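Local coordinates for protein rhamnonate dehydratase (Gibberella zeae PH-1, PDB 3FXG) that probably dehydrates L-rhamnonate to its 2-keto-3-deoxy acid, as a magnesium-dependent lyase of the enolase superfamily, at residues A[181-185]-A[245-249]; A[320-326]-A[340-345]; A[206-210]-A[239-243]; A[171-175]-A[351-355]. All coordinates share one frame; numbering follows the deposited sequence.

Interaction 1 of 4, residues A[181-185]-A[245-249]. With MG (magnesium ion), chain I.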
loop_
_atom_site.group_PDB
_atom_site.type_symbol
_atom_site.label_atom_id
_atom_site.label_comp_id
_atom_site.label_asym_id
_atom_site.label_seq_id
_atom_site.Cartn_x
_atom_site.Cartn_y
_atom_site.Cartn_z
ATOM N N PHE A 181 -17.938 40.284 6.829
ATOM C CA PHE A 181 -17.486 38.893 6.889
ATOM C C PHE A 181 -16.428 38.701 5.804
ATOM O O PHE A 181 -16.505 39.333 4.746
ATOM C CB PHE A 181 -18.672 37.949 6.672
ATOM C CG PHE A 181 -19.660 37.954 7.806
ATOM C CD1 PHE A 181 -19.463 37.148 8.921
ATOM C CD2 PHE A 181 -20.767 38.798 7.778
ATOM C CE1 PHE A 181 -20.353 37.180 9.996
ATOM C CE2 PHE A 181 -21.664 38.841 8.846
ATOM C CZ PHE A 181 -21.454 38.029 9.960
ATOM N N TRP A 182 -15.437 37.846 6.057
ATOM C CA TRP A 182 -14.373 37.638 5.080
ATOM C C TRP A 182 -14.765 36.778 3.886
ATOM O O TRP A 182 -14.105 36.816 2.849
ATOM C CB TRP A 182 -13.105 37.059 5.745
ATOM C CG TRP A 182 -13.195 35.639 6.269
ATOM C CD1 TRP A 182 -13.444 35.253 7.558
ATOM C CD2 TRP A 182 -13.003 34.428 5.521
ATOM N NE1 TRP A 182 -13.417 33.881 7.658
ATOM C CE2 TRP A 182 -13.151 33.350 6.424
ATOM C CE3 TRP A 182 -12.722 34.149 4.176
ATOM C CZ2 TRP A 182 -13.029 32.012 6.024
ATOM C CZ3 TRP A 182 -12.599 32.816 3.777
ATOM C CH2 TRP A 182 -12.753 31.766 4.702
ATOM N N GLY A 183 -15.843 36.014 4.030
ATOM C CA GLY A 183 -16.296 35.162 2.945
ATOM C C GLY A 183 -17.759 34.786 3.098
ATOM O O GLY A 183 -18.362 35.002 4.154
ATOM N N GLY A 184 -18.335 34.223 2.042
ATOM C CA GLY A 184 -19.729 33.822 2.096
ATOM C C GLY A 184 -19.930 32.392 1.636
ATOM O O GLY A 184 -19.405 32.002 0.597
ATOM N N LYS A 185 -20.678 31.606 2.407
ATOM C CA LYS A 185 -20.948 30.214 2.044
ATOM C C LYS A 185 -22.420 30.066 1.686
ATOM O O LYS A 185 -23.298 30.336 2.506
ATOM C CB LYS A 185 -20.606 29.267 3.199
ATOM C CG LYS A 185 -20.700 27.785 2.826
ATOM C CD LYS A 185 -20.137 26.874 3.928
ATOM C CE LYS A 185 -20.981 26.929 5.192
ATOM N NZ LYS A 185 -20.398 26.102 6.292
ATOM N N ASN A 245 -13.869 28.665 -3.091
ATOM C CA ASN A 245 -12.888 28.489 -2.018
ATOM C C ASN A 245 -12.867 27.043 -1.517
ATOM O O ASN A 245 -11.808 26.413 -1.458
ATOM C CB ASN A 245 -13.200 29.439 -0.858
ATOM C CG ASN A 245 -12.040 29.568 0.117
ATOM O OD1 ASN A 245 -12.229 29.918 1.281
ATOM N ND2 ASN A 245 -10.833 29.296 -0.362
ATOM N N TRP A 246 -14.027 26.520 -1.137
ATOM C CA TRP A 246 -14.102 25.132 -0.705
ATOM C C TRP A 246 -15.511 24.580 -0.839
ATOM O O TRP A 246 -16.491 25.331 -0.845
ATOM C CB TRP A 246 -13.579 24.948 0.734
ATOM C CG TRP A 246 -14.527 25.304 1.862
ATOM C CD1 TRP A 246 -15.732 24.718 2.146
ATOM C CD2 TRP A 246 -14.297 26.266 2.900
ATOM N NE1 TRP A 246 -16.261 25.256 3.298
ATOM C CE2 TRP A 246 -15.400 26.207 3.780
ATOM C CE3 TRP A 246 -13.262 27.173 3.172
ATOM C CZ2 TRP A 246 -15.499 27.022 4.918
ATOM C CZ3 TRP A 246 -13.359 27.984 4.304
ATOM C CH2 TRP A 246 -14.472 27.900 5.161
ATOM N N TRP A 247 -15.592 23.259 -0.966
ATOM C CA TRP A 247 -16.859 22.554 -1.100
ATOM C C TRP A 247 -17.093 21.802 0.200
ATOM O O TRP A 247 -16.273 20.968 0.601
ATOM C CB TRP A 247 -16.789 21.593 -2.286
ATOM C CG TRP A 247 -16.625 22.309 -3.593
ATOM C CD1 TRP A 247 -15.466 22.795 -4.126
ATOM C CD2 TRP A 247 -17.666 22.651 -4.514
ATOM N NE1 TRP A 247 -15.721 23.420 -5.325
ATOM C CE2 TRP A 247 -17.065 23.345 -5.587
ATOM C CE3 TRP A 247 -19.051 22.437 -4.537
ATOM C CZ2 TRP A 247 -17.801 23.828 -6.674
ATOM C CZ3 TRP A 247 -19.785 22.919 -5.623
ATOM C CH2 TRP A 247 -19.155 23.605 -6.673
ATOM N N GLU A 248 -18.218 22.098 0.845
ATOM C CA GLU A 248 -18.552 21.522 2.144
ATOM C C GLU A 248 -19.566 20.381 2.186
ATOM O O GLU A 248 -20.622 20.435 1.553
ATOM C CB GLU A 248 -19.020 22.650 3.068
ATOM C CG GLU A 248 -19.229 22.244 4.513
ATOM C CD GLU A 248 -19.361 23.448 5.427
ATOM O OE1 GLU A 248 -18.594 24.418 5.240
ATOM O OE2 GLU A 248 -20.218 23.423 6.333
ATOM N N GLU A 249 -19.228 19.360 2.970
ATOM C CA GLU A 249 -20.058 18.173 3.169
ATOM C C GLU A 249 -20.715 17.656 1.893
ATOM O O GLU A 249 -21.930 17.457 1.845
ATOM C CB GLU A 249 -21.129 18.451 4.235
ATOM C CG GLU A 249 -21.475 17.214 5.066
ATOM C CD GLU A 249 -22.465 17.482 6.195
ATOM O OE1 GLU A 249 -22.621 16.589 7.056
ATOM O OE2 GLU A 249 -23.091 18.567 6.221
HETATM MG MG MG I . -22.357 22.891 6.682
HETATM O O HOH W 1 -22.771 25.035 7.862
HETATM O O HOH W 2 -23.507 21.174 5.706
#
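Lys-185 reaches across to Glu-248 and lays its ammonium between the two carboxylate oxygens: NZ stands 2.7 Å from OE1 and 2.7 Å from OE2. Both are approached on their syn sides, with the nitrogen 28° out of the carboxylate plane. The lysine chain leaves the backbone extended and then bends at chi3 (66°), which turns its end onto the glutamate; the two side chains meet at about a right angle. NZ also makes a salt bridge to Glu-345 and a hydrogen bond to Tyr-167 OH. Glu-248 OE2 binds the magnesium ion at 2.2 Å, while Glu-248 OE1 takes a second N-H on its anti lone pair, from Trp-246 NE1 at 3.1 Å in the indole plane. With lysine, metal and indole all attached, the carboxylate has little freedom to turn. Water 1, a ligand of the magnesium, accepts a bond from Lys-185 NZ at 3.0 Å, and Asp-222 and Glu-275 complete the protein's share of the metal site. Away from the metal the contact is aromatic: Trp-182 brings the edge of its six-membered ring to Trp-246, CH2 to CZ3 at 3.9 Å, with the side chains again roughly perpendicular. Strands 184-187 and 246-248 are not sheet neighbours, since strand 219-222 runs between them in the barrel. Their side chains meet over Met-220 of that strand, with Tyr-167 and Thr-272 nearby.

Interaction 2 of 4, residues A[320-326]-A[340-345]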
loop_
_atom_site.group_PDB
_atom_site.type_symbol
_atom_site.label_atom_id
_atom_site.label_comp_id
_atom_site.label_asym_id
_atom_site.label_seq_id
_atom_site.Cartn_x
_atom_site.Cartn_y
_atom_site.Cartn_z
ATOM N N VAL A 320 -4.167 20.347 10.589
ATOM C CA VAL A 320 -5.462 20.394 9.922
ATOM C C VAL A 320 -6.324 21.356 10.731
ATOM O O VAL A 320 -6.553 21.144 11.921
ATOM C CB VAL A 320 -6.148 19.010 9.889
ATOM C CG1 VAL A 320 -7.591 19.155 9.408
ATOM C CG2 VAL A 320 -5.386 18.070 8.960
ATOM N N PRO A 321 -6.799 22.441 10.100
ATOM C CA PRO A 321 -7.629 23.385 10.846
ATOM C C PRO A 321 -8.990 22.828 11.240
ATOM O O PRO A 321 -9.569 21.996 10.535
ATOM C CB PRO A 321 -7.745 24.575 9.895
ATOM C CG PRO A 321 -7.660 23.938 8.546
ATOM C CD PRO A 321 -6.555 22.920 8.727
ATOM N N VAL A 322 -9.483 23.291 12.385
ATOM C CA VAL A 322 -10.784 22.893 12.895
ATOM C C VAL A 322 -11.632 24.160 12.925
ATOM O O VAL A 322 -11.289 25.121 13.611
ATOM C CB VAL A 322 -10.687 22.329 14.337
ATOM C CG1 VAL A 322 -12.073 21.965 14.840
ATOM C CG2 VAL A 322 -9.781 21.104 14.368
ATOM N N VAL A 323 -12.717 24.165 12.159
ATOM C CA VAL A 323 -13.631 25.304 12.105
ATOM C C VAL A 323 -15.011 24.715 12.375
ATOM O O VAL A 323 -15.699 24.277 11.458
ATOM C CB VAL A 323 -13.620 25.975 10.714
ATOM C CG1 VAL A 323 -14.584 27.160 10.692
ATOM C CG2 VAL A 323 -12.207 26.437 10.369
ATOM N N PRO A 324 -15.422 24.680 13.652
ATOM C CA PRO A 324 -16.723 24.127 14.027
ATOM C C PRO A 324 -17.929 24.725 13.316
ATOM O O PRO A 324 -17.887 25.848 12.814
ATOM C CB PRO A 324 -16.762 24.322 15.546
ATOM C CG PRO A 324 -15.843 25.473 15.777
ATOM C CD PRO A 324 -14.716 25.207 14.830
ATOM N N HIS A 325 -18.999 23.942 13.271
ATOM C CA HIS A 325 -20.242 24.344 12.627
ATOM C C HIS A 325 -21.069 25.242 13.538
ATOM O O HIS A 325 -21.543 24.797 14.584
ATOM C CB HIS A 325 -21.034 23.086 12.243
ATOM C CG HIS A 325 -22.457 23.352 11.864
ATOM N ND1 HIS A 325 -23.454 23.536 12.798
ATOM C CD2 HIS A 325 -23.051 23.467 10.652
ATOM C CE1 HIS A 325 -24.601 23.752 12.178
ATOM N NE2 HIS A 325 -24.384 23.716 10.875
ATOM N N ALA A 326 -21.232 26.504 13.136
ATOM C CA ALA A 326 -22.003 27.489 13.898
ATOM C C ALA A 326 -21.675 27.399 15.385
ATOM O O ALA A 326 -20.562 27.727 15.794
ATOM C CB ALA A 326 -23.496 27.266 13.669
ATOM N N ASN A 340 -4.908 25.705 16.060
ATOM C CA ASN A 340 -5.395 25.367 14.721
ATOM C C ASN A 340 -6.885 25.637 14.483
ATOM O O ASN A 340 -7.580 24.829 13.868
ATOM C CB ASN A 340 -5.092 23.894 14.430
ATOM C CG ASN A 340 -5.793 22.952 15.392
ATOM O OD1 ASN A 340 -5.935 23.252 16.581
ATOM N ND2 ASN A 340 -6.218 21.795 14.889
ATOM N N THR A 341 -7.366 26.780 14.963
ATOM C CA THR A 341 -8.768 27.172 14.800
ATOM C C THR A 341 -8.738 28.610 14.283
ATOM O O THR A 341 -8.986 29.555 15.030
ATOM C CB THR A 341 -9.504 27.085 16.153
ATOM O OG1 THR A 341 -8.729 27.739 17.167
ATOM C CG2 THR A 341 -9.702 25.627 16.551
ATOM N N PRO A 342 -8.442 28.779 12.981
ATOM C CA PRO A 342 -8.320 30.036 12.230
ATOM C C PRO A 342 -9.479 31.023 12.148
ATOM O O PRO A 342 -9.261 32.234 12.132
ATOM C CB PRO A 342 -7.882 29.560 10.849
ATOM C CG PRO A 342 -8.627 28.286 10.703
ATOM C CD PRO A 342 -8.407 27.629 12.055
ATOM N N PHE A 343 -10.703 30.523 12.069
ATOM C CA PHE A 343 -11.843 31.416 11.974
ATOM C C PHE A 343 -13.122 30.734 12.397
ATOM O O PHE A 343 -13.113 29.580 12.821
ATOM C CB PHE A 343 -11.962 31.971 10.552
ATOM C CG PHE A 343 -11.771 30.937 9.479
ATOM C CD1 PHE A 343 -12.799 30.064 9.143
ATOM C CD2 PHE A 343 -10.556 30.829 8.814
ATOM C CE1 PHE A 343 -12.616 29.091 8.157
ATOM C CE2 PHE A 343 -10.363 29.859 7.827
ATOM C CZ PHE A 343 -11.400 28.989 7.501
ATOM N N GLN A 344 -14.227 31.455 12.269
ATOM C CA GLN A 344 -15.512 30.945 12.701
ATOM C C GLN A 344 -16.637 31.136 11.696
ATOM O O GLN A 344 -16.623 32.061 10.888
ATOM C CB GLN A 344 -15.890 31.637 14.014
ATOM C CG GLN A 344 -17.302 31.375 14.464
ATOM C CD GLN A 344 -17.401 30.214 15.413
ATOM O OE1 GLN A 344 -18.445 29.576 15.516
ATOM N NE2 GLN A 344 -16.322 29.944 16.132
ATOM N N GLU A 345 -17.619 30.247 11.766
ATOM C CA GLU A 345 -18.774 30.330 10.895
ATOM C C GLU A 345 -19.936 30.974 11.640
ATOM O O GLU A 345 -20.094 30.791 12.847
ATOM C CB GLU A 345 -19.221 28.940 10.440
ATOM C CG GLU A 345 -20.637 28.932 9.865
ATOM C CD GLU A 345 -21.136 27.548 9.491
ATOM O OE1 GLU A 345 -20.914 26.601 10.272
ATOM O OE2 GLU A 345 -21.770 27.412 8.420
HETATM O O HOH W 3 -16.611 28.009 13.338
#
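Val-323 meets the ring of Phe-343 with both methyls, in the apolar centre of a contact within the TIM-type barrel of the enolase superfamily that joins the loop after helix 305-316 to the start of strand 344-347. Val-323 CG2 comes to 3.5 Å from Phe-343 CE1, while its CG1 lies 3.7 Å from Phe-343 CD1. CG of Phe-343 is wedged between its backbone N and carbonyl carbon (chi1 44°), which brings the ring round to the valine; beyond it the ring also meets Trp-182 edge-to-face. Two prolines extend the greasy patch, Pro-321 CB resting 3.8 Å from Pro-342 CD.

Farther out the backbones take over. Val-322 N gives a hydrogen bond to Asn-340 O, 2.9 Å long and nearly straight at 166°. Just beyond, the Asn-340 amide turns back so that ND2 donates to Val-320 O, and the same nitrogen serves Ala-312 O. Where the two chains draw apart, water 3 bridges them, donating to Pro-324 O and accepting from Glu-345 N.

At the opposite end the contact becomes polar and approaches the metal site. The imidazole of His-325, about 4 Å from the magnesium at its nearest, is tied through ND1 to Asp-298 OD2 and stands almost perpendicular to the carboxylate plane of Glu-345. That carboxylate divides its work: OE2 is held by Thr-169 OG1 and Lys-185 NZ, while Glu-345 OE1 accepts from Ala-326 N at 2.9 Å, the donor coming from the anti side and 34° out of the carboxylate plane.

Interaction 3 of 4, residues A[206-210]-A[239-243]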
loop_
_atom_site.group_PDB
_atom_site.type_symbol
_atom_site.label_atom_id
_atom_site.label_comp_id
_atom_site.label_asym_id
_atom_site.label_seq_id
_atom_site.Cartn_x
_atom_site.Cartn_y
_atom_site.Cartn_z
ATOM N N LEU A 206 -24.217 29.373 -8.821
ATOM C CA LEU A 206 -22.929 29.785 -8.283
ATOM C C LEU A 206 -22.300 30.893 -9.123
ATOM O O LEU A 206 -21.655 31.794 -8.588
ATOM C CB LEU A 206 -21.989 28.573 -8.197
ATOM C CG LEU A 206 -22.443 27.470 -7.231
ATOM C CD1 LEU A 206 -21.467 26.297 -7.277
ATOM C CD2 LEU A 206 -22.535 28.031 -5.811
ATOM N N ARG A 207 -22.494 30.834 -10.436
ATOM C CA ARG A 207 -21.943 31.850 -11.327
ATOM C C ARG A 207 -22.554 33.210 -11.002
ATOM O O ARG A 207 -21.863 34.230 -11.002
ATOM C CB ARG A 207 -22.245 31.507 -12.787
ATOM C CG ARG A 207 -21.591 32.451 -13.782
ATOM C CD ARG A 207 -22.365 32.496 -15.090
ATOM N NE ARG A 207 -23.680 33.112 -14.914
ATOM C CZ ARG A 207 -23.876 34.394 -14.610
ATOM N NH1 ARG A 207 -22.842 35.211 -14.448
ATOM N NH2 ARG A 207 -25.110 34.859 -14.467
ATOM N N LYS A 208 -23.854 33.213 -10.725
ATOM C CA LYS A 208 -24.573 34.439 -10.403
ATOM C C LYS A 208 -23.997 35.089 -9.151
ATOM O O LYS A 208 -23.816 36.306 -9.094
ATOM C CB LYS A 208 -26.061 34.134 -10.199
ATOM C CG LYS A 208 -26.911 35.367 -9.930
ATOM C CD LYS A 208 -28.401 35.042 -9.891
ATOM C CE LYS A 208 -28.939 34.652 -11.266
ATOM N NZ LYS A 208 -28.373 33.371 -11.783
ATOM N N HIS A 209 -23.703 34.275 -8.145
ATOM C CA HIS A 209 -23.141 34.796 -6.909
ATOM C C HIS A 209 -21.733 35.327 -7.127
ATOM O O HIS A 209 -21.382 36.394 -6.621
ATOM C CB HIS A 209 -23.147 33.710 -5.837
ATOM C CG HIS A 209 -24.483 33.521 -5.190
ATOM N ND1 HIS A 209 -25.083 32.288 -5.058
ATOM C CD2 HIS A 209 -25.335 34.415 -4.635
ATOM C CE1 HIS A 209 -26.247 32.431 -4.451
ATOM N NE2 HIS A 209 -26.425 33.711 -4.183
ATOM N N ARG A 210 -20.929 34.590 -7.886
ATOM C CA ARG A 210 -19.564 35.018 -8.171
ATOM C C ARG A 210 -19.610 36.357 -8.898
ATOM O O ARG A 210 -18.803 37.248 -8.638
ATOM C CB ARG A 210 -18.842 33.980 -9.041
ATOM C CG ARG A 210 -17.514 34.465 -9.627
ATOM C CD ARG A 210 -16.570 34.969 -8.549
ATOM N NE ARG A 210 -16.057 33.896 -7.700
ATOM C CZ ARG A 210 -15.638 34.068 -6.450
ATOM N NH1 ARG A 210 -15.678 35.276 -5.895
ATOM N NH2 ARG A 210 -15.170 33.033 -5.757
ATOM N N CYS A 239 -17.431 23.971 -12.368
ATOM C CA CYS A 239 -17.330 25.274 -11.704
ATOM C C CYS A 239 -15.908 25.777 -11.513
ATOM O O CYS A 239 -15.688 26.746 -10.786
ATOM C CB CYS A 239 -17.993 25.218 -10.324
ATOM S SG CYS A 239 -19.754 24.881 -10.326
ATOM N N LEU A 240 -14.942 25.143 -12.166
ATOM C CA LEU A 240 -13.551 25.539 -11.992
ATOM C C LEU A 240 -13.238 27.023 -12.185
ATOM O O LEU A 240 -12.465 27.589 -11.415
ATOM C CB LEU A 240 -12.645 24.677 -12.877
ATOM C CG LEU A 240 -12.619 23.200 -12.454
ATOM C CD1 LEU A 240 -11.649 22.419 -13.329
ATOM C CD2 LEU A 240 -12.215 23.091 -10.987
ATOM N N ASP A 241 -13.842 27.665 -13.178
ATOM C CA ASP A 241 -13.572 29.084 -13.410
ATOM C C ASP A 241 -14.240 30.022 -12.403
ATOM O O ASP A 241 -14.001 31.232 -12.422
ATOM C CB ASP A 241 -13.987 29.479 -14.829
ATOM C CG ASP A 241 -15.451 29.213 -15.107
ATOM O OD1 ASP A 241 -15.897 29.484 -16.244
ATOM O OD2 ASP A 241 -16.159 28.733 -14.195
ATOM N N LEU A 242 -15.074 29.474 -11.524
ATOM C CA LEU A 242 -15.756 30.293 -10.525
ATOM C C LEU A 242 -14.900 30.483 -9.275
ATOM O O LEU A 242 -15.271 31.219 -8.359
ATOM C CB LEU A 242 -17.101 29.662 -10.154
ATOM C CG LEU A 242 -18.092 29.475 -11.308
ATOM C CD1 LEU A 242 -19.425 28.984 -10.759
ATOM C CD2 LEU A 242 -18.284 30.793 -12.050
ATOM N N ASN A 243 -13.756 29.807 -9.247
ATOM C CA ASN A 243 -12.815 29.888 -8.137
ATOM C C ASN A 243 -13.441 29.692 -6.753
ATOM O O ASN A 243 -13.230 30.499 -5.848
ATOM C CB ASN A 243 -12.080 31.232 -8.191
ATOM C CG ASN A 243 -11.262 31.401 -9.467
ATOM O OD1 ASN A 243 -10.803 32.500 -9.785
ATOM N ND2 ASN A 243 -11.071 30.306 -10.198
HETATM O O HOH W 4 -13.550 31.830 -3.619
#
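The guanidinium of Arg-210 is the flat group here, and it meets Leu-242 O with its edge, the oxygen lying close to the guanidinium plane. This is the outer helical layer of the TIM-type barrel, where helix 195-213 packs on the short 3-10 segment 240-242 that follows helix 229-238 and leads to strand 246-248. Two nitrogens grip the single oxygen side-on: Arg-210 NE is 2.9 Å from Leu-242 O with an N-H...O angle of 155°, and Arg-210 NH2 is 3.2 Å from it. The same NH2 makes only a weak bond to Asn-243 O; water 4, also at the guanidinium edge, accepts a weak bond from Arg-210 NH2 and donates to Asn-243 O at 2.6 Å. On the remaining side NH1 is taken by Phe-217 O and Gly-214 O, so backbone oxygens from two loops fix the rotation of the group. Bends at chi2 and chi3 (55° and 70°) curl the arginine chain back to reach them.

Leu-242 drives its isobutyl end into the helix surface. Leu-242 CD1 comes to 3.6 Å from Leu-206 CB and equally near Arg-207 N. Leu-242 CD2 crosses the start of the Arg-207 chain at a slant, near CA and CG, and the charged end of that arginine turns away to Glu-204 and Glu-211 on its own helix. On the barrel side, Leu-206 touches Val-221 and Trp-247. Its branch is directed at the residue just after helix 229-238: Leu-206 CD1 rests 3.8 Å from Cys-239 SG.

Interaction 4 of 4, residues A[171-175]-A[351-355]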
loop_
_atom_site.group_PDB
_atom_site.type_symbol
_atom_site.label_atom_id
_atom_site.label_comp_id
_atom_site.label_asym_id
_atom_site.label_seq_id
_atom_site.Cartn_x
_atom_site.Cartn_y
_atom_site.Cartn_z
ATOM N N PRO A 171 -27.930 32.653 1.955
ATOM C CA PRO A 171 -28.242 32.853 0.539
ATOM C C PRO A 171 -27.795 34.174 -0.084
ATOM O O PRO A 171 -27.876 34.339 -1.301
ATOM C CB PRO A 171 -29.756 32.695 0.510
ATOM C CG PRO A 171 -30.155 33.337 1.791
ATOM C CD PRO A 171 -29.147 32.768 2.778
ATOM N N GLU A 172 -27.320 35.109 0.729
ATOM C CA GLU A 172 -26.908 36.407 0.195
ATOM C C GLU A 172 -25.459 36.787 0.496
ATOM O O GLU A 172 -25.191 37.560 1.413
ATOM C CB GLU A 172 -27.838 37.502 0.728
ATOM C CG GLU A 172 -29.319 37.309 0.393
ATOM C CD GLU A 172 -29.619 37.452 -1.089
ATOM O OE1 GLU A 172 -28.827 38.102 -1.803
ATOM O OE2 GLU A 172 -30.658 36.927 -1.540
ATOM N N PRO A 173 -24.505 36.261 -0.286
ATOM C CA PRO A 173 -23.096 36.589 -0.049
ATOM C C PRO A 173 -22.759 38.076 -0.176
ATOM O O PRO A 173 -21.776 38.530 0.402
ATOM C CB PRO A 173 -22.358 35.717 -1.065
ATOM C CG PRO A 173 -23.354 35.545 -2.162
ATOM C CD PRO A 173 -24.643 35.326 -1.414
ATOM N N THR A 174 -23.556 38.837 -0.928
ATOM C CA THR A 174 -23.288 40.272 -1.058
ATOM C C THR A 174 -23.512 40.943 0.295
ATOM O O THR A 174 -22.861 41.932 0.623
ATOM C CB THR A 174 -24.197 40.963 -2.119
ATOM O OG1 THR A 174 -25.573 40.684 -1.837
ATOM C CG2 THR A 174 -23.851 40.482 -3.525
ATOM N N ALA A 175 -24.435 40.394 1.081
ATOM C CA ALA A 175 -24.727 40.932 2.407
ATOM C C ALA A 175 -23.573 40.600 3.350
ATOM O O ALA A 175 -23.152 41.432 4.153
ATOM C CB ALA A 175 -26.029 40.347 2.938
ATOM N N PRO A 351 -34.369 35.519 8.289
ATOM C CA PRO A 351 -35.133 34.818 7.251
ATOM C C PRO A 351 -34.656 35.017 5.810
ATOM O O PRO A 351 -34.776 34.108 4.987
ATOM C CB PRO A 351 -36.563 35.312 7.479
ATOM C CG PRO A 351 -36.369 36.654 8.122
ATOM C CD PRO A 351 -35.246 36.392 9.084
ATOM N N ASP A 352 -34.112 36.193 5.505
ATOM C CA ASP A 352 -33.627 36.472 4.154
ATOM C C ASP A 352 -32.106 36.390 4.040
ATOM O O ASP A 352 -31.548 36.582 2.958
ATOM C CB ASP A 352 -34.091 37.856 3.691
ATOM C CG ASP A 352 -33.638 38.970 4.618
ATOM O OD1 ASP A 352 -32.758 38.729 5.471
ATOM O OD2 ASP A 352 -34.159 40.097 4.482
ATOM N N GLY A 353 -31.445 36.111 5.160
ATOM C CA GLY A 353 -29.996 36.003 5.172
ATOM C C GLY A 353 -29.258 37.305 4.907
ATOM O O GLY A 353 -28.092 37.287 4.515
ATOM N N LYS A 354 -29.919 38.435 5.132
ATOM C CA LYS A 354 -29.287 39.729 4.888
ATOM C C LYS A 354 -28.841 40.456 6.154
ATOM O O LYS A 354 -28.292 41.553 6.081
ATOM C CB LYS A 354 -30.232 40.622 4.078
ATOM C CG LYS A 354 -30.618 40.020 2.732
ATOM C CD LYS A 354 -31.458 40.971 1.895
ATOM C CE LYS A 354 -31.788 40.350 0.545
ATOM N NZ LYS A 354 -32.580 41.266 -0.326
ATOM N N SER A 355 -29.074 39.848 7.312
ATOM C CA SER A 355 -28.677 40.457 8.575
ATOM C C SER A 355 -28.322 39.380 9.587
ATOM O O SER A 355 -28.664 38.215 9.402
ATOM C CB SER A 355 -29.805 41.335 9.125
ATOM O OG SER A 355 -30.972 40.572 9.363
HETATM O O HOH W 5 -26.526 35.327 3.486
HETATM O O HOH W 6 -32.544 36.441 0.429
HETATM O O HOH W 7 -31.985 39.336 -2.793
#
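Pro-171 and Gly-353 form the tight part of this surface contact, which sets the start of helix 173-179 in the TIM-type barrel domain of the enolase superfamily against a turn in the loop between strands 344-347 and 374-376. The proline ring comes in over the glycine, Pro-171 CD lying 4.1 Å from Gly-353 CA, and its CG reaches Asp-352 O. Gly-353 has positive phi (67°), and with no side chain between them the ring and the turn can approach this closely. Farther along, in the first turn of the helix, the methyl of Ala-175 packs with CB 3.8 Å from Lys-354 CA.

Glu-172, in the N-cap position, passes from the packed part to the wet one. With CG opposite the carbonyl carbon (chi1 -59°), its methylenes are laid against the turn, Glu-172 CG standing 3.5 Å from Asp-352 O and 3.8 Å from Lys-354 CG. The charged ends do not meet: Glu-172 OE2 and Lys-354 NZ are 4.9 Å apart, and water 7 donates to the first and accepts from the second. Two further waters span the gap. Water 5 accepts from Glu-172 N and donates to Gly-353 O, and water 6 donates both to Glu-172 OE2 and to Asp-352 O. The loop keeps its own shape through an Asx turn, in which Lys-354 N donates to Asp-352 OD1 at 2.9 Å from above the carboxylate plane.

From the N terminus, residues 171-175 come first, and interaction 4, joining the start of helix 173-179 to the loop before strand 374-376, closes the widest loop; the other three nest inside it. Strand 184-187 follows, and interaction 1 joins it to strand 246-248 beside the magnesium. Within that loop lies interaction 3, which ties helix 195-213 to the turn after helix 229-238. Interaction 2, opening after both have closed, closes a short loop that ties the stretch after helix 305-316 to strand 344-347. It touches interaction 1 through the salt bridge Lys-185 to Glu-345, while interaction 3 reaches interaction 1 through Trp-247. His-209 packs on Pro-173, linking interaction 3 to interaction 4.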